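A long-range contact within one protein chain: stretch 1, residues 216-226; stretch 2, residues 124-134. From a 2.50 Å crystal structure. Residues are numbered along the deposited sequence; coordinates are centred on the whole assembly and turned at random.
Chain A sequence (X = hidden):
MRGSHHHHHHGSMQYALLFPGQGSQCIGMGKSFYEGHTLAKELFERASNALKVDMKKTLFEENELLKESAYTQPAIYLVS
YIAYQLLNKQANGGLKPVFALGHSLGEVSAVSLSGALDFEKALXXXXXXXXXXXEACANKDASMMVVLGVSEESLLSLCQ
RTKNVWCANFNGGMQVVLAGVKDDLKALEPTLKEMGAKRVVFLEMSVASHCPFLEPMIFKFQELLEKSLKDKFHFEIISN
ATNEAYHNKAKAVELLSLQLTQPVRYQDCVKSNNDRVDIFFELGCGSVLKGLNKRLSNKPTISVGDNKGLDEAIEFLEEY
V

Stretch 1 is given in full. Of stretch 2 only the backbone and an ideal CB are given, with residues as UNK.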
ATOM      1  N   PRO A 216       6.034 -10.152 -16.780  1.00 56.57           N
ATOM      2  CA  PRO A 216       6.056  -9.349 -18.008  1.00 56.51           C
ATOM      3  C   PRO A 216       6.375  -7.880 -17.777  1.00 56.48           C
ATOM      4  O   PRO A 216       7.175  -7.331 -18.511  1.00 57.82           O
ATOM      5  CB  PRO A 216       4.634  -9.508 -18.556  1.00 56.36           C
ATOM      6  CG  PRO A 216       4.224 -10.865 -18.114  1.00 56.32           C
ATOM      7  CD  PRO A 216       4.865 -11.061 -16.752  1.00 56.36           C
ATOM      8  N   MET A 217       5.780  -7.265 -16.754  1.00 56.26           N
ATOM      9  CA  MET A 217       5.811  -5.809 -16.574  1.00 55.17           C
ATOM     10  C   MET A 217       7.070  -5.267 -15.898  1.00 56.37           C
ATOM     11  O   MET A 217       7.249  -4.029 -15.862  1.00 55.92           O
ATOM     12  CB  MET A 217       4.554  -5.309 -15.817  1.00 55.34           C
ATOM     13  CG  MET A 217       4.606  -5.443 -14.265  1.00 53.69           C
ATOM     14  SD  MET A 217       3.161  -4.782 -13.358  1.00 52.13           S
ATOM     15  CE  MET A 217       3.585  -3.048 -13.200  1.00 47.58           C
ATOM     16  N   ILE A 218       7.925  -6.155 -15.355  1.00 57.16           N
ATOM     17  CA  ILE A 218       9.084  -5.690 -14.552  1.00 58.64           C
ATOM     18  C   ILE A 218       9.974  -4.705 -15.309  1.00 58.70           C
ATOM     19  O   ILE A 218      10.319  -3.649 -14.782  1.00 58.42           O
ATOM     20  CB  ILE A 218       9.948  -6.827 -13.859  1.00 58.80           C
ATOM     21  CG1 ILE A 218      10.636  -7.750 -14.873  1.00 60.02           C
ATOM     22  CG2 ILE A 218       9.110  -7.614 -12.864  1.00 59.40           C
ATOM     23  CD1 ILE A 218      12.039  -8.282 -14.425  1.00 59.76           C
ATOM     24  N   PHE A 219      10.306  -5.018 -16.560  1.00 59.28           N
ATOM     25  CA  PHE A 219      11.128  -4.084 -17.304  1.00 59.58           C
ATOM     26  C   PHE A 219      10.485  -2.713 -17.592  1.00 59.51           C
ATOM     27  O   PHE A 219      11.115  -1.688 -17.323  1.00 59.71           O
ATOM     28  CB  PHE A 219      11.797  -4.661 -18.557  1.00 59.68           C
ATOM     29  CG  PHE A 219      12.948  -3.831 -18.971  1.00 60.65           C
ATOM     30  CD1 PHE A 219      14.204  -4.052 -18.403  1.00 61.63           C
ATOM     31  CD2 PHE A 219      12.755  -2.715 -19.802  1.00 60.48           C
ATOM     32  CE1 PHE A 219      15.278  -3.219 -18.713  1.00 62.23           C
ATOM     33  CE2 PHE A 219      13.804  -1.876 -20.118  1.00 60.31           C
ATOM     34  CZ  PHE A 219      15.077  -2.117 -19.569  1.00 61.90           C
ATOM     35  N   LYS A 220       9.265  -2.696 -18.140  1.00 59.35           N
ATOM     36  CA  LYS A 220       8.537  -1.437 -18.396  1.00 59.38           C
ATOM     37  C   LYS A 220       8.420  -0.561 -17.141  1.00 58.81           C
ATOM     38  O   LYS A 220       8.519   0.667 -17.211  1.00 58.27           O
ATOM     39  CB  LYS A 220       7.140  -1.700 -18.968  1.00 59.62           C
ATOM     40  CG  LYS A 220       7.122  -2.143 -20.428  1.00 62.49           C
ATOM     41  CD  LYS A 220       5.830  -1.708 -21.171  1.00 66.41           C
ATOM     42  CE  LYS A 220       5.814  -0.193 -21.524  1.00 67.45           C
ATOM     43  NZ  LYS A 220       4.926   0.129 -22.693  1.00 67.73           N
ATOM     44  N   PHE A 221       8.218  -1.208 -15.997  1.00 58.17           N
ATOM     45  CA  PHE A 221       8.083  -0.491 -14.751  1.00 57.79           C
ATOM     46  C   PHE A 221       9.416   0.096 -14.313  1.00 57.72           C
ATOM     47  O   PHE A 221       9.500   1.265 -13.950  1.00 57.49           O
ATOM     48  CB  PHE A 221       7.468  -1.382 -13.662  1.00 57.56           C
ATOM     49  CG  PHE A 221       6.834  -0.607 -12.552  1.00 56.50           C
ATOM     50  CD1 PHE A 221       5.821   0.303 -12.817  1.00 56.38           C
ATOM     51  CD2 PHE A 221       7.264  -0.759 -11.257  1.00 55.07           C
ATOM     52  CE1 PHE A 221       5.246   1.035 -11.804  1.00 56.10           C
ATOM     53  CE2 PHE A 221       6.688  -0.038 -10.240  1.00 55.39           C
ATOM     54  CZ  PHE A 221       5.676   0.862 -10.507  1.00 55.33           C
ATOM     55  N   GLN A 222      10.461  -0.714 -14.392  1.00 58.18           N
ATOM     56  CA  GLN A 222      11.825  -0.276 -14.093  1.00 58.68           C
ATOM     57  C   GLN A 222      12.176   0.990 -14.879  1.00 58.65           C
ATOM     58  O   GLN A 222      12.625   1.995 -14.312  1.00 58.45           O
ATOM     59  CB  GLN A 222      12.788  -1.395 -14.442  1.00 58.99           C
ATOM     60  CG  GLN A 222      14.001  -1.487 -13.558  1.00 61.26           C
ATOM     61  CD  GLN A 222      14.606  -2.885 -13.578  1.00 64.11           C
ATOM     62  OE1 GLN A 222      13.962  -3.865 -13.173  1.00 62.78           O
ATOM     63  NE2 GLN A 222      15.852  -2.985 -14.062  1.00 64.78           N
ATOM     64  N   GLU A 223      11.925   0.940 -16.183  1.00 58.74           N
ATOM     65  CA  GLU A 223      12.093   2.093 -17.067  1.00 58.99           C
ATOM     66  C   GLU A 223      11.390   3.345 -16.531  1.00 58.05           C
ATOM     67  O   GLU A 223      11.988   4.425 -16.474  1.00 57.61           O
ATOM     68  CB  GLU A 223      11.581   1.747 -18.461  1.00 58.82           C
ATOM     69  CG  GLU A 223      11.815   2.815 -19.512  1.00 60.39           C
ATOM     70  CD  GLU A 223      11.243   2.409 -20.867  1.00 60.38           C
ATOM     71  OE1 GLU A 223      10.117   1.859 -20.893  1.00 60.41           O
ATOM     72  OE2 GLU A 223      11.924   2.635 -21.898  1.00 62.36           O
ATOM     73  N   LEU A 224      10.136   3.188 -16.123  1.00 57.53           N
ATOM     74  CA  LEU A 224       9.369   4.311 -15.589  1.00 57.55           C
ATOM     75  C   LEU A 224       9.886   4.866 -14.243  1.00 57.22           C
ATOM     76  O   LEU A 224       9.834   6.075 -14.006  1.00 56.87           O
ATOM     77  CB  LEU A 224       7.890   3.959 -15.524  1.00 57.55           C
ATOM     78  CG  LEU A 224       7.123   4.029 -16.848  1.00 58.95           C
ATOM     79  CD1 LEU A 224       5.674   4.378 -16.533  1.00 59.83           C
ATOM     80  CD2 LEU A 224       7.695   5.051 -17.861  1.00 59.13           C
ATOM     81  N   LEU A 225      10.402   3.976 -13.392  1.00 56.90           N
ATOM     82  CA  LEU A 225      11.080   4.348 -12.139  1.00 56.56           C
ATOM     83  C   LEU A 225      12.369   5.163 -12.353  1.00 56.81           C
ATOM     84  O   LEU A 225      12.605   6.179 -11.678  1.00 56.41           O
ATOM     85  CB  LEU A 225      11.391   3.091 -11.311  1.00 56.02           C
ATOM     86  CG  LEU A 225      10.200   2.393 -10.634  1.00 54.70           C
ATOM     87  CD1 LEU A 225      10.481   0.914 -10.381  1.00 53.38           C
ATOM     88  CD2 LEU A 225       9.865   3.096  -9.341  1.00 53.76           C
ATOM     89  N   GLU A 226      13.202   4.695 -13.282  1.00 57.35           N
ATOM     90  CA  GLU A 226      14.455   5.371 -13.647  1.00 57.93           C
ATOM     91  C   GLU A 226      14.201   6.771 -14.158  1.00 57.67           C
ATOM     92  O   GLU A 226      14.889   7.706 -13.784  1.00 57.37           O
ATOM     93  CB  GLU A 226      15.227   4.570 -14.704  1.00 58.26           C
ATOM     94  CG  GLU A 226      16.479   3.921 -14.165  1.00 59.70           C
ATOM     95  CD  GLU A 226      17.462   4.948 -13.676  1.00 62.07           C
ATOM     96  OE1 GLU A 226      17.590   6.007 -14.337  1.00 63.57           O
ATOM     97  OE2 GLU A 226      18.092   4.705 -12.627  1.00 63.54           O
ATOM     98  N   UNK A 124       1.104   9.578 -11.904  1.00 54.91           N
ATOM     99  CA  UNK A 124       1.282   8.998 -13.232  1.00 55.64           C
ATOM    100  C   UNK A 124       1.935   7.627 -13.140  1.00 54.89           C
ATOM    101  O   UNK A 124       1.502   6.673 -13.808  1.00 54.74           O
ATOM    102  CB  UNK A 124       2.122   9.924 -14.114  1.00 55.64           C
ATOM    103  N   UNK A 125       2.949   7.512 -12.290  1.00 54.20           N
ATOM    104  CA  UNK A 125       3.550   6.205 -12.050  1.00 53.65           C
ATOM    105  C   UNK A 125       2.537   5.204 -11.453  1.00 53.49           C
ATOM    106  O   UNK A 125       2.439   4.070 -11.936  1.00 53.14           O
ATOM    107  CB  UNK A 125       4.752   6.354 -11.116  1.00 53.65           C
ATOM    108  N   UNK A 126       1.784   5.628 -10.426  1.00 52.80           N
ATOM    109  CA  UNK A 126       0.816   4.733  -9.778  1.00 52.52           C
ATOM    110  C   UNK A 126      -0.295   4.286 -10.737  1.00 52.37           C
ATOM    111  O   UNK A 126      -0.622   3.101 -10.794  1.00 52.23           O
ATOM    112  CB  UNK A 126       0.197   5.427  -8.563  1.00 52.52           C
ATOM    113  N   UNK A 127      -0.852   5.226 -11.505  1.00 52.43           N
ATOM    114  CA  UNK A 127      -1.840   4.893 -12.523  1.00 52.31           C
ATOM    115  C   UNK A 127      -1.274   3.842 -13.474  1.00 52.35           C
ATOM    116  O   UNK A 127      -1.965   2.897 -13.865  1.00 52.73           O
ATOM    117  CB  UNK A 127      -2.264   6.144 -13.295  1.00 52.31           C
ATOM    118  N   UNK A 128       0.003   3.985 -13.812  1.00 52.10           N
ATOM    119  CA  UNK A 128       0.659   3.070 -14.732  1.00 51.61           C
ATOM    120  C   UNK A 128       0.842   1.681 -14.103  1.00 51.38           C
ATOM    121  O   UNK A 128       0.550   0.656 -14.740  1.00 51.84           O
ATOM    122  CB  UNK A 128       2.013   3.640 -15.161  1.00 51.61           C
ATOM    123  N   UNK A 129       1.278   1.649 -12.844  1.00 50.81           N
ATOM    124  CA  UNK A 129       1.464   0.397 -12.108  1.00 49.97           C
ATOM    125  C   UNK A 129       0.177  -0.411 -12.108  1.00 50.96           C
ATOM    126  O   UNK A 129       0.199  -1.624 -12.301  1.00 50.79           O
ATOM    127  CB  UNK A 129       1.916   0.673 -10.673  1.00 49.97           C
ATOM    128  N   UNK A 130      -0.950   0.270 -11.905  1.00 51.72           N
ATOM    129  CA  UNK A 130      -2.256  -0.389 -11.945  1.00 52.28           C
ATOM    130  C   UNK A 130      -2.618  -0.876 -13.337  1.00 52.83           C
ATOM    131  O   UNK A 130      -3.184  -1.965 -13.502  1.00 52.89           O
ATOM    132  CB  UNK A 130      -3.341   0.564 -11.440  1.00 52.28           C
ATOM    133  N   UNK A 131      -2.289  -0.063 -14.338  1.00 53.06           N
ATOM    134  CA  UNK A 131      -2.625  -0.370 -15.719  1.00 53.30           C
ATOM    135  C   UNK A 131      -1.829  -1.582 -16.167  1.00 53.07           C
ATOM    136  O   UNK A 131      -2.378  -2.516 -16.780  1.00 53.26           O
ATOM    137  CB  UNK A 131      -2.354   0.827 -16.632  1.00 53.30           C
ATOM    138  N   UNK A 132      -0.543  -1.584 -15.827  1.00 52.55           N
ATOM    139  CA  UNK A 132       0.337  -2.683 -16.204  1.00 52.24           C
ATOM    140  C   UNK A 132       0.013  -3.995 -15.479  1.00 51.96           C
ATOM    141  O   UNK A 132       0.139  -5.081 -16.045  1.00 51.39           O
ATOM    142  CB  UNK A 132       1.789  -2.291 -15.925  1.00 52.24           C
ATOM    143  N   UNK A 133      -0.431  -3.889 -14.237  1.00 52.56           N
ATOM    144  CA  UNK A 133      -0.914  -5.065 -13.507  1.00 52.89           C
ATOM    145  C   UNK A 133      -2.168  -5.646 -14.174  1.00 54.15           C
ATOM    146  O   UNK A 133      -2.319  -6.871 -14.274  1.00 54.34           O
ATOM    147  CB  UNK A 133      -1.212  -4.701 -12.051  1.00 52.89           C
ATOM    148  N   UNK A 134      -3.051  -4.770 -14.650  1.00 55.19           N
ATOM    149  CA  UNK A 134      -4.271  -5.217 -15.318  1.00 56.44           C
ATOM    150  C   UNK A 134      -3.966  -5.831 -16.669  1.00 56.41           C
ATOM    151  O   UNK A 134      -4.504  -6.877 -17.009  1.00 56.17           O
ATOM    152  CB  UNK A 134      -5.248  -4.052 -15.484  1.00 56.44           C
TER

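Stretch 2 is helical throughout and runs antiparallel to helix 218-226, at 173° between their directions, with a closest axial approach of 10.8 Å. Stretch 1 offers mostly apolar atoms: Met217, Phe221, Leu224 and Leu225.

Position 124 has an ideal CB with nothing of stretch 1 within 5.5 Å, so size and polarity are unconstrained from this side. It is Lys124, whose end leads away.

At 125, CA-to-CB points sideways and the ideal CB stands 5.4 Å from Phe221 CE1. The gap, bordered by Phe221, Leu224 and Leu225, asks for a branched or long apolar chain; Leu, Met or Ile would serve. The residue is Leu125. Its CD1 lies 3.6 Å from Phe221 CE1 and 3.9 Å from Leu224 CB, while its CD2 lies 4.1 Å from Leu225 CD2.

Positions 126 and 127 have no atom of stretch 1 near their ideal CB, and 126 points away; many residues would do. They are Thr126 and His127.

At 128, CA-to-CB points toward stretch 1, with the ideal CB already 4.0 Å from Leu224 CD1. No polar partner is evident beside that methyl, so a flexible chain with an aliphatic beginning fits, whether Met, Gln, Glu or Lys. Gln128 places its CG 3.4 Å from Leu224 CD1, and its amide makes no hydrogen bond to stretch 1.

At 129 the ideal CB is 3.5 Å from Phe221 CE1, yet the bond points sideways. A long chain could pass the ring, and Ala would also fit. Arg129 packs its CB 3.5 Å from Phe221 CE1; its chain is extended through chi3 (t, t, t), and its NH1 and NH2 are hydrogen-bonded elsewhere in the structure.

Positions 130, 131 and 134 have nothing of stretch 1 within 5.5 Å of the ideal CB, so most residues would do; at 130 the phi/psi of -68/-40 is ordinary helix and does not demand glycine. They are Gly130, Lys131 and Gln134.

At 132 the bond points toward stretch 1 and the ideal CB is a tight 3.4 Å from Met217 CE. A long apolar chain suits the groove beyond; Met fits readily, and Leu is possible. Met132 (m, t, t) brings SD to 4.3 Å from Phe221 CD1, and CE to 4.0 Å from Lys220 CB and 4.2 Å from Leu224 CD1.

At 133 the ideal CB is 4.6 Å from Met217 SD and points sideways, favouring an apolar beginning. Met133 sets CG 3.8 Å from Met217 SD before its end leads away.

Stretch 2, residues 124-134: KLTHQRGKMMQ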
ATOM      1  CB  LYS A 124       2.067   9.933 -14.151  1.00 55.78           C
ATOM      2  CG  LYS A 124       1.191  10.958 -14.893  1.00 57.43           C
ATOM      3  CD  LYS A 124       2.048  11.905 -15.760  1.00 57.52           C
ATOM      4  CE  LYS A 124       1.274  12.417 -16.999  1.00 61.60           C
ATOM      5  NZ  LYS A 124       2.088  13.383 -17.844  1.00 60.74           N
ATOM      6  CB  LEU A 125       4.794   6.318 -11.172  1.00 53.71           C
ATOM      7  CG  LEU A 125       5.494   4.989 -10.844  1.00 53.78           C
ATOM      8  CD1 LEU A 125       6.342   4.509 -12.002  1.00 54.15           C
ATOM      9  CD2 LEU A 125       6.343   5.133  -9.610  1.00 54.77           C
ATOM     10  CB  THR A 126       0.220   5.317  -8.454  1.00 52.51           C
ATOM     11  OG1 THR A 126      -0.315   6.624  -8.688  1.00 53.12           O
ATOM     12  CG2 THR A 126       1.288   5.384  -7.350  1.00 51.29           C
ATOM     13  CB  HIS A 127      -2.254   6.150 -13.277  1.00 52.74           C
ATOM     14  CG  HIS A 127      -3.087   5.891 -14.497  1.00 53.92           C
ATOM     15  ND1 HIS A 127      -2.540   5.591 -15.726  1.00 54.90           N
ATOM     16  CD2 HIS A 127      -4.428   5.907 -14.683  1.00 55.57           C
ATOM     17  CE1 HIS A 127      -3.504   5.420 -16.613  1.00 55.16           C
ATOM     18  NE2 HIS A 127      -4.662   5.605 -16.006  1.00 55.28           N
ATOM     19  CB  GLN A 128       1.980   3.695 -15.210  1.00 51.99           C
ATOM     20  CG  GLN A 128       2.457   3.370 -16.653  1.00 52.00           C
ATOM     21  CD  GLN A 128       1.386   3.363 -17.746  1.00 51.17           C
ATOM     22  OE1 GLN A 128       1.326   2.426 -18.537  1.00 52.32           O
ATOM     23  NE2 GLN A 128       0.564   4.403 -17.810  1.00 50.51           N
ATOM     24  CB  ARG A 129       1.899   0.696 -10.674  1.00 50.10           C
ATOM     25  CG  ARG A 129       2.322  -0.515  -9.814  1.00 48.85           C
ATOM     26  CD  ARG A 129       2.582  -0.013  -8.391  1.00 48.00           C
ATOM     27  NE  ARG A 129       2.978  -1.027  -7.417  1.00 44.09           N
ATOM     28  CZ  ARG A 129       2.142  -1.720  -6.640  1.00 44.25           C
ATOM     29  NH1 ARG A 129       0.821  -1.550  -6.717  1.00 41.66           N
ATOM     30  NH2 ARG A 129       2.640  -2.593  -5.762  1.00 42.26           N
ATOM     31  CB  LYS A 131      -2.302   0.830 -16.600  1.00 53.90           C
ATOM     32  CG  LYS A 131      -3.059   0.873 -17.885  1.00 55.75           C
ATOM     33  CD  LYS A 131      -2.768   2.162 -18.661  1.00 58.75           C
ATOM     34  CE  LYS A 131      -3.812   2.369 -19.763  1.00 60.11           C
ATOM     35  NZ  LYS A 131      -4.092   1.086 -20.497  1.00 60.59           N
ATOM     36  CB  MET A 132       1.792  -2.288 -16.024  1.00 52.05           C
ATOM     37  CG  MET A 132       2.224  -1.149 -16.920  1.00 51.54           C
ATOM     38  SD  MET A 132       3.903  -0.652 -16.532  1.00 52.55           S
ATOM     39  CE  MET A 132       4.190   0.658 -17.732  1.00 52.55           C
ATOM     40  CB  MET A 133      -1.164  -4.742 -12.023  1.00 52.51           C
ATOM     41  CG  MET A 133       0.104  -4.704 -11.166  1.00 51.50           C
ATOM     42  SD  MET A 133      -0.101  -4.217  -9.426  1.00 50.48           S
ATOM     43  CE  MET A 133      -1.446  -5.300  -8.918  1.00 52.60           C
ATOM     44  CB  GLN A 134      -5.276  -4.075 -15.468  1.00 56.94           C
ATOM     45  CG  GLN A 134      -5.709  -3.471 -14.142  1.00 60.40           C
ATOM     46  CD  GLN A 134      -6.939  -2.578 -14.276  1.00 64.94           C
ATOM     47  OE1 GLN A 134      -8.082  -3.053 -14.141  1.00 65.80           O
ATOM     48  NE2 GLN A 134      -6.714  -1.274 -14.528  1.00 64.62           N
TER
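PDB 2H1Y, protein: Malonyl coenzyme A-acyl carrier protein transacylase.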